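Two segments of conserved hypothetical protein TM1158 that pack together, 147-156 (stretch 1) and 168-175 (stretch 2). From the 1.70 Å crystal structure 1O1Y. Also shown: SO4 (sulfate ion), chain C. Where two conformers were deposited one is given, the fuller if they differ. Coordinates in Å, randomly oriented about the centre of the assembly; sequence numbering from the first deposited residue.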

# COMPACT_ATOMS: atom_id res chain seq x y z
N PHE A 147 -1.39 -10.26 3.33
CA PHE A 147 0.06 -10.43 3.41
C PHE A 147 0.74 -9.18 4.04
O PHE A 147 0.46 -8.04 3.69
CB PHE A 147 0.63 -10.69 2.05
CG PHE A 147 2.11 -10.91 2.03
CD1 PHE A 147 2.68 -12.00 2.67
CD2 PHE A 147 2.93 -10.04 1.30
CE1 PHE A 147 4.08 -12.19 2.61
CE2 PHE A 147 4.29 -10.23 1.24
CZ PHE A 147 4.86 -11.30 1.91
N GLN A 148 1.59 -9.44 5.00
CA GLN A 148 2.25 -8.40 5.79
C GLN A 148 3.74 -8.52 5.65
O GLN A 148 4.31 -9.63 5.62
CB GLN A 148 1.95 -8.56 7.29
CG GLN A 148 0.46 -8.39 7.63
CD GLN A 148 0.02 -6.95 7.72
OE1 GLN A 148 0.71 -6.04 7.22
NE2 GLN A 148 -1.13 -6.72 8.36
N TRP A 149 4.40 -7.38 5.61
CA TRP A 149 5.84 -7.34 5.69
C TRP A 149 6.27 -6.01 6.30
O TRP A 149 6.75 -5.12 5.61
CB TRP A 149 6.47 -7.53 4.31
CG TRP A 149 7.92 -8.01 4.42
CD1 TRP A 149 8.91 -7.50 5.21
CD2 TRP A 149 8.51 -9.13 3.73
NE1 TRP A 149 10.06 -8.23 5.06
CE2 TRP A 149 9.85 -9.22 4.14
CE3 TRP A 149 8.03 -10.06 2.82
CZ2 TRP A 149 10.71 -10.21 3.65
CZ3 TRP A 149 8.89 -11.02 2.33
CH2 TRP A 149 10.20 -11.09 2.74
N HIS A 150 6.12 -5.88 7.62
CA HIS A 150 6.38 -4.60 8.26
C HIS A 150 6.78 -4.79 9.71
O HIS A 150 6.32 -5.70 10.38
CB HIS A 150 5.16 -3.66 8.15
CG HIS A 150 4.05 -3.98 9.11
ND1 HIS A 150 3.88 -3.30 10.30
CD2 HIS A 150 3.08 -4.92 9.07
CE1 HIS A 150 2.86 -3.83 10.96
NE2 HIS A 150 2.37 -4.83 10.24
N GLY A 151 7.61 -3.86 10.17
CA GLY A 151 7.99 -3.74 11.55
C GLY A 151 7.50 -2.47 12.21
O GLY A 151 7.49 -2.40 13.42
N ASP A 152 7.13 -1.48 11.42
CA ASP A 152 6.65 -0.20 11.97
C ASP A 152 5.15 -0.16 11.91
O ASP A 152 4.49 -0.88 11.14
CB ASP A 152 7.20 0.99 11.19
CG ASP A 152 8.65 1.35 11.54
OD1 ASP A 152 9.30 0.68 12.41
OD2 ASP A 152 9.22 2.30 10.93
N THR A 153 4.60 0.69 12.75
CA THR A 153 3.17 1.03 12.74
C THR A 153 2.96 2.53 12.99
O THR A 153 3.88 3.31 12.93
CB THR A 153 2.43 0.11 13.79
OG1 THR A 153 1.00 0.20 13.63
CG2 THR A 153 2.73 0.49 15.19
N PHE A 154 1.72 2.94 13.22
CA PHE A 154 1.40 4.33 13.36
C PHE A 154 0.18 4.52 14.24
O PHE A 154 -0.60 3.60 14.45
CB PHE A 154 1.15 4.98 11.97
CG PHE A 154 0.18 4.21 11.10
CD1 PHE A 154 0.64 3.24 10.22
CD2 PHE A 154 -1.19 4.43 11.20
CE1 PHE A 154 -0.28 2.49 9.46
CE2 PHE A 154 -2.10 3.69 10.44
CZ PHE A 154 -1.64 2.72 9.58
N ASP A 155 0.04 5.74 14.75
CA ASP A 155 -1.19 6.21 15.39
C ASP A 155 -2.21 6.56 14.32
O ASP A 155 -1.87 6.90 13.20
CB ASP A 155 -0.92 7.45 16.19
CG ASP A 155 -0.17 7.18 17.47
OD1 ASP A 155 -0.20 6.01 17.95
OD2 ASP A 155 0.46 8.09 18.06
N LEU A 156 -3.49 6.48 14.66
CA LEU A 156 -4.56 6.89 13.75
C LEU A 156 -4.63 8.40 13.69
O LEU A 156 -4.78 9.04 14.70
CB LEU A 156 -5.89 6.32 14.24
CG LEU A 156 -7.15 6.59 13.42
CD1 LEU A 156 -7.07 5.85 12.13
CD2 LEU A 156 -8.36 6.18 14.19
N LYS A 168 -2.31 -7.90 16.50
CA LYS A 168 -1.02 -7.33 16.87
C LYS A 168 -0.95 -5.79 16.84
O LYS A 168 -0.24 -5.18 17.67
CB LYS A 168 0.11 -7.90 16.01
CG LYS A 168 0.44 -9.35 16.35
CD LYS A 168 1.27 -10.05 15.27
CE LYS A 168 2.75 -9.95 15.48
NZ LYS A 168 3.25 -10.71 16.68
N TYR A 169 -1.68 -5.18 15.90
CA TYR A 169 -1.60 -3.74 15.61
C TYR A 169 -3.00 -3.18 15.46
O TYR A 169 -3.81 -3.60 14.60
CB TYR A 169 -0.68 -3.45 14.37
CG TYR A 169 0.71 -3.82 14.73
CD1 TYR A 169 1.39 -3.06 15.67
CD2 TYR A 169 1.30 -4.98 14.27
CE1 TYR A 169 2.63 -3.43 16.13
CE2 TYR A 169 2.59 -5.36 14.73
CZ TYR A 169 3.24 -4.56 15.66
OH TYR A 169 4.47 -4.81 16.20
N GLU A 170 -3.30 -2.22 16.33
CA GLU A 170 -4.61 -1.59 16.33
C GLU A 170 -4.90 -0.92 14.98
O GLU A 170 -6.05 -0.89 14.50
CB GLU A 170 -4.70 -0.54 17.44
CG GLU A 170 -6.09 0.06 17.56
CD GLU A 170 -6.27 0.89 18.81
OE1 GLU A 170 -5.32 1.60 19.20
OE2 GLU A 170 -7.37 0.85 19.42
N ASN A 171 -3.87 -0.33 14.38
CA ASN A 171 -4.06 0.46 13.15
C ASN A 171 -3.50 -0.22 11.91
O ASN A 171 -2.31 -0.19 11.67
CB ASN A 171 -3.48 1.86 13.36
CG ASN A 171 -4.09 2.56 14.54
OD1 ASN A 171 -5.32 2.60 14.68
ND2 ASN A 171 -3.23 3.15 15.39
N GLN A 172 -4.38 -0.88 11.18
CA GLN A 172 -3.98 -1.60 9.95
C GLN A 172 -4.40 -0.87 8.70
O GLN A 172 -3.85 -1.13 7.63
CB GLN A 172 -4.55 -3.01 9.99
CG GLN A 172 -3.76 -3.92 10.96
CD GLN A 172 -2.43 -4.42 10.44
OE1 GLN A 172 -2.06 -4.11 9.30
NE2 GLN A 172 -1.70 -5.20 11.27
N GLY A 173 -5.41 -0.02 8.78
CA GLY A 173 -5.87 0.70 7.60
C GLY A 173 -6.81 1.84 7.99
O GLY A 173 -7.52 1.75 9.01
N PHE A 174 -6.78 2.93 7.23
CA PHE A 174 -7.57 4.09 7.51
C PHE A 174 -7.90 4.83 6.24
O PHE A 174 -7.29 4.62 5.23
CB PHE A 174 -6.87 5.02 8.52
CG PHE A 174 -5.60 5.64 8.00
CD1 PHE A 174 -4.38 4.99 8.11
CD2 PHE A 174 -5.65 6.87 7.35
CE1 PHE A 174 -3.23 5.58 7.62
CE2 PHE A 174 -4.47 7.47 6.86
CZ PHE A 174 -3.26 6.81 6.99
N VAL A 175 -8.89 5.70 6.35
CA VAL A 175 -9.31 6.55 5.25
C VAL A 175 -9.46 8.00 5.77
O VAL A 175 -9.89 8.25 6.92
CB VAL A 175 -10.68 6.09 4.66
CG1 VAL A 175 -11.23 7.10 3.66
CG2 VAL A 175 -10.57 4.73 4.04
S SO4 C . 9.13 -1.38 8.20
O1 SO4 C . 9.75 -2.67 8.38
O2 SO4 C . 7.69 -1.30 8.55
O3 SO4 C . 9.23 -1.10 6.77
O4 SO4 C . 9.86 -0.31 8.91
O HOH W 1 -1.15 0.10 15.42
O HOH W 2 0.39 -0.93 11.33
O HOH W 3 -4.32 5.30 17.34

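Two mostly buried segments of one chain pack through interlocking side chains and bridging waters, with two direct hydrogen bonds, both donated by side-chain amides, and an aromatic pair towards each end of the contact. Stretch 1 runs as a strand over residues 147-150, turns at Gly151 and resumes as a strand over 152-154; stretch 2 is irregular until a strand begins at Gly173. The backbones stay apart: the closest CA atoms, those of Leu156 and Asn171, are 6.5 Å from each other, and no backbone-to-backbone hydrogen bond joins the stretches. Together they bury 550 Å², summed over both sides.

Asn171 lies at the heart of the contact and has the largest area covered by the other stretch. Its CB points toward stretch 1, and the amide ND2 donates to the backbone O of Phe154 at 2.8 Å, so a side chain meets the need of a strand carbonyl that a neighbouring strand would usually meet. ND2 of Asn171 also lies 3.4 Å from N of Leu156, but both are donors and cannot bond each other; water 3 settles the matter by accepting from Leu156 N at 3.0 Å and from Asn171 ND2 at 3.1 Å. OD1 of Asn171 is bonded elsewhere in the structure.

Two more waters tie the backbone of Asn171 to the hydroxyl of Thr153, whose OG1 is 3.9 Å from Asn171 O, too far for a direct bond. Water 1 donates to Thr153 OG1 at 2.8 Å and accepts from Asn171 N at 2.9 Å. Water 2 accepts from Thr153 OG1 at 2.6 Å and donates to Asn171 O at 2.8 Å. The hydroxyl thus acts as acceptor to one water and donor to the other, while the methyl CG2 of Thr153 rests 3.8 Å from CD1 of Tyr169.

The second direct bond pairs two glutamines: NE2 of Gln148 donates to OE1 of Gln172 at 2.9 Å with an angle of 160°. CB of Gln172 points away from stretch 1, but m rotamers at chi1 and chi2 bring the amide back within reach. Nearby, the edge of His150 is directed toward the face of Tyr169 in an offset edge-to-face pair, with centroids 5.4 Å apart and planes at 66°; CE1 of His150 comes within 3.8 Å of CD2 of Tyr169. The imidazole is held from within its own stretch, as His150 ND1 donates to Asp152 O at 2.6 Å. Backbone N of Gly151 and of Asp152 also bind the sulfate, probably from the crystallisation liquor.

The remaining contact is apolar. Phe154 and Phe174 meet obliquely, their ring planes at 71°, with Phe154 CE2 3.5 Å from Phe174 CD1. Leu156 adds CD1 at 3.7 Å from CB of Phe174, and CE2 of Phe154 also lies 3.7 Å from CB of Asn171, joining this cluster to the polar centre.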